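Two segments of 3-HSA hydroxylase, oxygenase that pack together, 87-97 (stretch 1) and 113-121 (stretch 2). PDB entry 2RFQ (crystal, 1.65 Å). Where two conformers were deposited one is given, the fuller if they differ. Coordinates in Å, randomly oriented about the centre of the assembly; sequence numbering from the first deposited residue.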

# COMPACT_ATOMS: atom_id res chain seq x y z
N SER A 87 -11.71 -10.38 26.55
CA SER A 87 -10.55 -11.17 26.16
C SER A 87 -9.47 -11.19 27.24
O SER A 87 -8.99 -12.26 27.64
N ILE A 88 -9.12 -10.00 27.74
CA ILE A 88 -8.01 -9.89 28.69
C ILE A 88 -8.39 -10.51 30.05
O ILE A 88 -7.63 -11.34 30.61
N ILE A 89 -9.55 -10.14 30.57
CA ILE A 89 -9.98 -10.72 31.84
C ILE A 89 -10.16 -12.24 31.71
O ILE A 89 -9.79 -12.99 32.61
N GLY A 90 -10.68 -12.69 30.57
CA GLY A 90 -10.87 -14.12 30.36
C GLY A 90 -9.54 -14.87 30.36
O GLY A 90 -9.44 -15.97 30.90
N VAL A 91 -8.51 -14.28 29.75
CA VAL A 91 -7.23 -14.97 29.65
C VAL A 91 -6.53 -15.06 31.01
O VAL A 91 -5.69 -15.93 31.24
N HIS A 92 -6.88 -14.16 31.94
CA HIS A 92 -6.27 -14.22 33.27
C HIS A 92 -6.65 -15.50 34.00
O HIS A 92 -5.93 -15.93 34.89
N ASN A 93 -7.77 -16.11 33.61
CA ASN A 93 -8.19 -17.39 34.24
C ASN A 93 -7.33 -18.55 33.76
O ASN A 93 -7.15 -19.54 34.47
N TRP A 94 -6.79 -18.39 32.56
CA TRP A 94 -5.77 -19.29 32.03
C TRP A 94 -4.45 -19.05 32.80
O TRP A 94 -3.80 -19.99 33.26
N HIS A 95 -4.06 -17.79 32.93
CA HIS A 95 -2.80 -17.46 33.61
C HIS A 95 -2.81 -17.96 35.06
O HIS A 95 -1.83 -18.56 35.53
N LEU A 96 -3.92 -17.76 35.77
CA LEU A 96 -3.98 -18.18 37.16
C LEU A 96 -3.84 -19.70 37.33
O LEU A 96 -3.36 -20.16 38.35
N ALA A 97 -4.28 -20.46 36.33
CA ALA A 97 -4.14 -21.93 36.35
C ALA A 97 -2.69 -22.37 36.48
O ALA A 97 -2.43 -23.52 36.84
N ASP A 113 -16.36 -17.60 40.47
CA ASP A 113 -16.63 -16.54 39.48
C ASP A 113 -15.77 -15.28 39.69
O ASP A 113 -15.93 -14.30 38.98
N VAL A 114 -14.89 -15.29 40.68
CA VAL A 114 -14.03 -14.12 40.90
C VAL A 114 -13.17 -13.83 39.65
O VAL A 114 -12.70 -14.76 38.99
N ARG A 115 -12.99 -12.54 39.34
CA ARG A 115 -12.22 -12.09 38.18
C ARG A 115 -10.93 -11.38 38.62
O ARG A 115 -10.82 -10.86 39.75
N ILE A 116 -9.99 -11.37 37.69
CA ILE A 116 -8.64 -10.83 37.93
C ILE A 116 -8.36 -9.87 36.78
O ILE A 116 -8.70 -10.19 35.64
N SER A 117 -7.78 -8.70 37.07
CA SER A 117 -7.35 -7.80 35.99
C SER A 117 -5.84 -7.86 35.91
O SER A 117 -5.21 -8.55 36.73
N SER A 118 -5.24 -7.19 34.93
CA SER A 118 -3.77 -7.26 34.86
C SER A 118 -3.15 -5.99 34.37
O SER A 118 -3.83 -5.11 33.84
N SER A 119 -1.84 -5.91 34.54
CA SER A 119 -1.04 -4.94 33.79
C SER A 119 0.33 -5.58 33.71
O SER A 119 1.02 -5.67 34.71
N TYR A 120 0.67 -6.10 32.53
CA TYR A 120 1.90 -6.94 32.45
C TYR A 120 3.17 -6.17 32.15
O TYR A 120 4.28 -6.69 32.38
N ALA A 121 3.04 -4.93 31.66
CA ALA A 121 4.21 -4.09 31.41
C ALA A 121 4.87 -3.74 32.74
O ALA A 121 4.19 -3.59 33.76

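The helix of stretch 1 crosses the short strand of stretch 2 nearly at right angles (97°), with the two axes 7.3 Å apart at their closest. The closest CA atoms across the contact are those of Ile 89 and Ser 117, 5.7 Å apart, and the contact buries 504 Å² in all. His 92 and Ile 89 contribute most of the covered area on the helix, and Ile 116 and Tyr 120 most of it on stretch 2. His 92, His 95 and Leu 96 direct their CA-to-CB bonds toward stretch 2; Ser 118 and Tyr 120 do the same toward the helix. Ser 117 and Ser 119, which alternate with Ser 118 along the strand, point away.

Direct hydrogen bonding rests on the two histidines. His 92, with chi1 in the m well and chi2 at 149°, lays its imidazole along the strand, so that ND1 donates to the backbone O of Ile 116 at 2.7 Å with an angle of 158°. The acceptor lies at the ring edge, near its plane, where the N-H bond is directed. The other nitrogen, NE2, sits 2.7 Å from OG of Ser 118, whose p rotamer holds the hydroxyl close to the ring. One helical turn on, His 95 adopts t (chi2 -174°) and reaches the phenol of Tyr 120: ND1 and OH form a hydrogen bond of 2.7 Å in which either atom could be the donor.

Tyr 120, an m rotamer just beyond the strand, thus extends its ring back to the helix and meets both histidines. Its OH approaches CD2 of His 92 at 3.2 Å. The rings of His 92 and Tyr 120 are obliquely arranged, with centroids 5.8 Å apart and planes at 74°, whereas those of His 95 and Tyr 120 meet rim to rim at a centroid separation of 5.4 Å.

Van der Waals packing centres on Ile 116, which has the largest covered area of any residue in the two stretches. Its chi1 is m and its chi2, at 103°, lies between wells; CD1 comes to 4.0 Å from CD2 of Leu 96 (t, p) and to 3.4 Å from OD1 of Asn 93. The CB atoms of Ile 116 and His 92 are also 4.0 Å apart. Ile 89 (m, t) projects sideways, placing CG2 3.6 Å from the backbone O of Ile 116 and 3.8 Å from CD of Arg 115. Further toward the start of the helix, CG2 of Ile 88 rests 3.9 Å from OG of Ser 118.

Two waters extend the polar contacts, both through Asn 93, an m rotamer whose amide end comes nearer to stretch 2 than its sideways CB direction suggests. Water 1 accepts from Ile 116 N (3.0 Å) and lies within donating distance of Asn 93 OD1 (2.7 Å) and Ile 89 O (2.9 Å). Water 2 accepts from Asn 93 ND2 (2.8 Å) and donates to Val 114 O (2.9 Å), bridging the helix to the loop before the strand.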

# COMPACT_ATOMS: atom_id res chain seq x y z
CB SER A 87 -9.96 -10.59 24.89
OG SER A 87 -8.98 -11.49 24.36
CB ILE A 88 -7.50 -8.45 28.78
CG1 ILE A 88 -6.94 -8.04 27.41
CG2 ILE A 88 -6.36 -8.35 29.77
CD1 ILE A 88 -7.11 -6.55 27.03
CB ILE A 89 -11.24 -10.02 32.41
CG1 ILE A 89 -10.95 -8.53 32.65
CG2 ILE A 89 -11.68 -10.68 33.71
CD1 ILE A 89 -11.92 -7.83 33.58
CB VAL A 91 -6.31 -14.38 28.56
CG1 VAL A 91 -5.38 -13.30 29.14
CG2 VAL A 91 -5.48 -15.50 27.92
CB HIS A 92 -6.64 -13.00 34.10
CG HIS A 92 -6.20 -11.73 33.47
ND1 HIS A 92 -6.89 -10.55 33.63
CD2 HIS A 92 -5.17 -11.47 32.62
CE1 HIS A 92 -6.28 -9.60 32.93
NE2 HIS A 92 -5.25 -10.14 32.31
CB ASN A 93 -9.69 -17.62 34.04
CG ASN A 93 -10.54 -16.63 34.85
OD1 ASN A 93 -10.00 -15.88 35.68
ND2 ASN A 93 -11.84 -16.60 34.59
CB TRP A 94 -5.58 -19.03 30.52
CG TRP A 94 -4.52 -19.88 29.85
CD1 TRP A 94 -4.70 -21.06 29.18
CD2 TRP A 94 -3.11 -19.59 29.78
NE1 TRP A 94 -3.49 -21.55 28.72
CE2 TRP A 94 -2.50 -20.66 29.06
CE3 TRP A 94 -2.30 -18.54 30.23
CZ2 TRP A 94 -1.14 -20.71 28.80
CZ3 TRP A 94 -0.90 -18.60 29.97
CH2 TRP A 94 -0.36 -19.68 29.27
CB HIS A 95 -2.54 -15.94 33.56
CG HIS A 95 -1.16 -15.54 33.99
ND1 HIS A 95 -0.79 -14.22 34.14
CD2 HIS A 95 -0.06 -16.28 34.29
CE1 HIS A 95 0.48 -14.15 34.51
NE2 HIS A 95 0.96 -15.39 34.59
CB LEU A 96 -5.26 -17.68 37.84
CG LEU A 96 -5.29 -17.85 39.37
CD1 LEU A 96 -4.17 -17.10 40.06
CD2 LEU A 96 -6.66 -17.44 39.95
CB ALA A 97 -4.73 -22.51 35.07
CB ASP A 113 -18.12 -16.15 39.50
CG ASP A 113 -19.01 -17.25 38.98
OD1 ASP A 113 -18.83 -17.68 37.82
OD2 ASP A 113 -19.88 -17.70 39.75
CB VAL A 114 -13.17 -14.32 42.16
CG1 VAL A 114 -12.01 -13.32 42.22
CG2 VAL A 114 -14.07 -14.23 43.41
CB ARG A 115 -13.05 -11.13 37.34
CG ARG A 115 -14.18 -11.82 36.58
CD ARG A 115 -14.95 -10.82 35.73
NE ARG A 115 -15.91 -10.03 36.49
CZ ARG A 115 -17.16 -10.44 36.78
NH1 ARG A 115 -17.58 -11.66 36.42
NH2 ARG A 115 -17.97 -9.64 37.47
CB ILE A 116 -7.61 -12.02 37.86
CG1 ILE A 116 -7.90 -13.07 38.94
CG2 ILE A 116 -6.17 -11.54 38.04
CD1 ILE A 116 -8.58 -14.30 38.37
CB SER A 117 -7.87 -6.37 36.17
OG SER A 117 -7.20 -5.68 37.22
CB SER A 118 -3.34 -8.36 33.89
OG SER A 118 -3.71 -7.99 32.56
CB SER A 119 -1.00 -3.59 34.52
OG SER A 119 -0.20 -2.65 33.81
CB TYR A 120 1.72 -8.07 31.45
CG TYR A 120 0.72 -9.14 31.85
CD1 TYR A 120 0.92 -9.93 32.98
CD2 TYR A 120 -0.42 -9.37 31.07
CE1 TYR A 120 -0.02 -10.94 33.33
CE2 TYR A 120 -1.35 -10.36 31.39
CZ TYR A 120 -1.14 -11.14 32.54
OH TYR A 120 -2.04 -12.14 32.88
CB ALA A 121 3.80 -2.81 30.70
O HOH W 1 -10.45 -13.20 35.42
O HOH W 2 -13.69 -15.44 36.37